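Local structure of biofilm-associated surface protein (Staphylococcus aureus, 7C7U) at residues K75-I80 with K162-V167. The protein is a cell wall-anchored adhesion protein that binds calcium and probably acts as a switch modulating functional amyloid and biofilm formation. Residues are numbered along the deposited sequence; the frame is centred on the assembly and turned at random.
Sequences KLDPII and KLNHQV. With CA (calcium ion), chain C.
With its CG anti to the backbone N (chi1 -163°), D77 swings its carboxylate across to N164 and the backbone around K162, while N164, its CG beside its own backbone N (chi1 -47°), turns its amide oxygen inward, and both reach one calcium ion. D77 OD2 binds the calcium at 2.4 Å and also accepts a hydrogen bond from N164 N at 2.9 Å, the donor arriving on the anti side but 28° out of the carboxylate plane. The other oxygen, OD1, takes I79 N through its anti lone pair at 3.1 Å, the N-cap bond that opens helix 78-81, and receives water 1, itself a calcium ligand. Aspartate suits the place because OD2 can bind the metal while OD1 caps the helix. N164 supplies a neutral oxygen, its ND2 being held by T384; the carbonyl of K162, whose ammonium is salt-bridged to D192, two waters and N161 complete the shell.

Next to the D77 carboxylate, L163 CD2 rests 3.8 Å from I79 CB, the two side chains crossing at about a right angle. Branched apolar ends suit this spot, where L163 is buried. Farther along, strands 70-76 and 163-171 pair antiparallel: K75 N meets Q166 O at 2.9 Å, almost straight, and Q166 N returns to K75 O. D77 N, bonded to N164 O, carries the pairing up to the cap. K75 and Q166 share one face of the sheet, the alkyl carbon K75 CD 3.9 Å from Q166 OE1, whereas L76 and H165 share the other, where the imidazole meets F37 and F187 edge-to-face.

One carboxylate thus joins strand end, helix start and metal; D77 OD2 and N164 OD1 lie 3.1 Å apart, a repulsion calcium probably offsets, making this junction likely to be calcium-sensitive.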
loop_
_atom_site.group_PDB
_atom_site.type_symbol
_atom_site.label_atom_id
_atom_site.label_comp_id
_atom_site.label_asym_id
_atom_site.label_seq_id
_atom_site.Cartn_x
_atom_site.Cartn_y
_atom_site.Cartn_z
ATOM N N LYS A 75 -2.802 -1.405 16.953
ATOM C CA LYS A 75 -2.899 -2.661 16.212
ATOM C C LYS A 75 -1.955 -3.678 16.828
ATOM O O LYS A 75 -0.750 -3.431 16.910
ATOM C CB LYS A 75 -2.554 -2.448 14.742
ATOM C CG LYS A 75 -2.492 -3.730 13.934
ATOM C CD LYS A 75 -2.332 -3.442 12.444
ATOM C CE LYS A 75 -1.924 -4.706 11.703
ATOM N NZ LYS A 75 -2.880 -5.850 11.881
ATOM N N LEU A 76 -2.488 -4.834 17.200
ATOM C CA LEU A 76 -1.748 -5.814 17.970
ATOM C C LEU A 76 -1.540 -7.093 17.174
ATOM O O LEU A 76 -2.386 -7.494 16.375
ATOM C CB LEU A 76 -2.472 -6.148 19.267
ATOM C CG LEU A 76 -2.664 -4.930 20.178
ATOM C CD1 LEU A 76 -3.664 -5.264 21.270
ATOM C CD2 LEU A 76 -1.333 -4.518 20.765
ATOM N N ASP A 77 -0.414 -7.730 17.440
ATOM C CA ASP A 77 -0.101 -9.021 16.864
ATOM C C ASP A 77 -1.287 -9.973 17.015
ATOM O O ASP A 77 -1.926 -10.006 18.077
ATOM C CB ASP A 77 1.129 -9.596 17.560
ATOM C CG ASP A 77 1.760 -10.715 16.787
ATOM O OD1 ASP A 77 1.259 -11.865 16.873
ATOM O OD2 ASP A 77 2.753 -10.436 16.093
ATOM N N PRO A 78 -1.618 -10.745 15.968
ATOM C CA PRO A 78 -2.728 -11.717 16.065
ATOM C C PRO A 78 -2.637 -12.689 17.234
ATOM O O PRO A 78 -3.675 -13.076 17.790
ATOM C CB PRO A 78 -2.641 -12.464 14.723
ATOM C CG PRO A 78 -1.980 -11.507 13.794
ATOM C CD PRO A 78 -1.039 -10.680 14.612
ATOM N N ILE A 79 -1.435 -13.128 17.601
ATOM C CA ILE A 79 -1.297 -13.980 18.781
ATOM C C ILE A 79 -1.942 -13.325 19.999
ATOM O O ILE A 79 -2.653 -13.981 20.777
ATOM C CB ILE A 79 0.186 -14.297 19.039
ATOM C CG1 ILE A 79 0.784 -15.101 17.884
ATOM C CG2 ILE A 79 0.335 -15.055 20.344
ATOM C CD1 ILE A 79 0.203 -16.488 17.746
ATOM N N ILE A 80 -1.706 -12.017 20.178
ATOM C CA ILE A 80 -2.311 -11.261 21.278
ATOM C C ILE A 80 -3.762 -10.914 20.966
ATOM O O ILE A 80 -4.658 -11.147 21.784
ATOM C CB ILE A 80 -1.496 -9.979 21.569
ATOM C CG1 ILE A 80 -0.034 -10.277 21.906
ATOM C CG2 ILE A 80 -2.128 -9.193 22.705
ATOM C CD1 ILE A 80 0.157 -11.059 23.153
ATOM N N LYS A 162 8.271 -11.893 15.855
ATOM C CA LYS A 162 8.046 -11.126 17.082
ATOM C C LYS A 162 6.553 -10.931 17.317
ATOM O O LYS A 162 5.727 -11.184 16.449
ATOM C CB LYS A 162 8.725 -9.755 17.025
ATOM C CG LYS A 162 10.189 -9.762 16.631
ATOM C CD LYS A 162 10.994 -10.552 17.627
ATOM C CE LYS A 162 12.489 -10.352 17.403
ATOM N NZ LYS A 162 13.222 -11.327 18.254
ATOM N N LEU A 163 6.198 -10.486 18.519
ATOM C CA LEU A 163 4.822 -10.065 18.785
ATOM C C LEU A 163 4.753 -8.582 18.470
ATOM O O LEU A 163 5.148 -7.747 19.291
ATOM C CB LEU A 163 4.411 -10.372 20.222
ATOM C CG LEU A 163 4.581 -11.846 20.602
ATOM C CD1 LEU A 163 4.613 -12.005 22.118
ATOM C CD2 LEU A 163 3.481 -12.691 19.972
ATOM N N ASN A 164 4.267 -8.246 17.273
ATOM C CA ASN A 164 4.383 -6.878 16.767
ATOM C C ASN A 164 3.281 -5.978 17.318
ATOM O O ASN A 164 2.195 -6.434 17.700
ATOM C CB ASN A 164 4.342 -6.858 15.231
ATOM C CG ASN A 164 5.258 -7.906 14.622
ATOM O OD1 ASN A 164 4.827 -9.013 14.337
ATOM N ND2 ASN A 164 6.529 -7.578 14.473
ATOM N N HIS A 165 3.579 -4.678 17.366
ATOM C CA HIS A 165 2.560 -3.687 17.659
ATOM C C HIS A 165 2.772 -2.481 16.760
ATOM O O HIS A 165 3.869 -2.240 16.250
ATOM C CB HIS A 165 2.525 -3.268 19.161
ATOM C CG HIS A 165 3.843 -2.850 19.748
ATOM N ND1 HIS A 165 4.469 -1.669 19.421
ATOM C CD2 HIS A 165 4.618 -3.432 20.700
ATOM C CE1 HIS A 165 5.580 -1.544 20.124
ATOM N NE2 HIS A 165 5.698 -2.604 20.908
ATOM N N GLN A 166 1.695 -1.750 16.540
ATOM C CA GLN A 166 1.753 -0.510 15.791
ATOM C C GLN A 166 0.741 0.455 16.382
ATOM O O GLN A 166 -0.333 0.047 16.823
ATOM C CB GLN A 166 1.458 -0.769 14.294
ATOM C CG GLN A 166 1.624 0.432 13.392
ATOM C CD GLN A 166 1.092 0.154 11.994
ATOM O OE1 GLN A 166 0.027 -0.446 11.841
ATOM N NE2 GLN A 166 1.827 0.585 10.977
ATOM N N VAL A 167 1.085 1.739 16.375
ATOM C CA VAL A 167 0.196 2.785 16.850
ATOM C C VAL A 167 0.273 3.936 15.849
ATOM O O VAL A 167 1.322 4.188 15.243
ATOM C CB VAL A 167 0.555 3.217 18.300
ATOM C CG1 VAL A 167 1.906 3.928 18.357
ATOM C CG2 VAL A 167 -0.532 4.070 18.895
HETATM CA CA CA C . 4.347 -11.505 14.610
HETATM O O HOH W 1 3.100 -13.339 15.506
HETATM O O HOH W 2 5.131 -11.042 12.382
#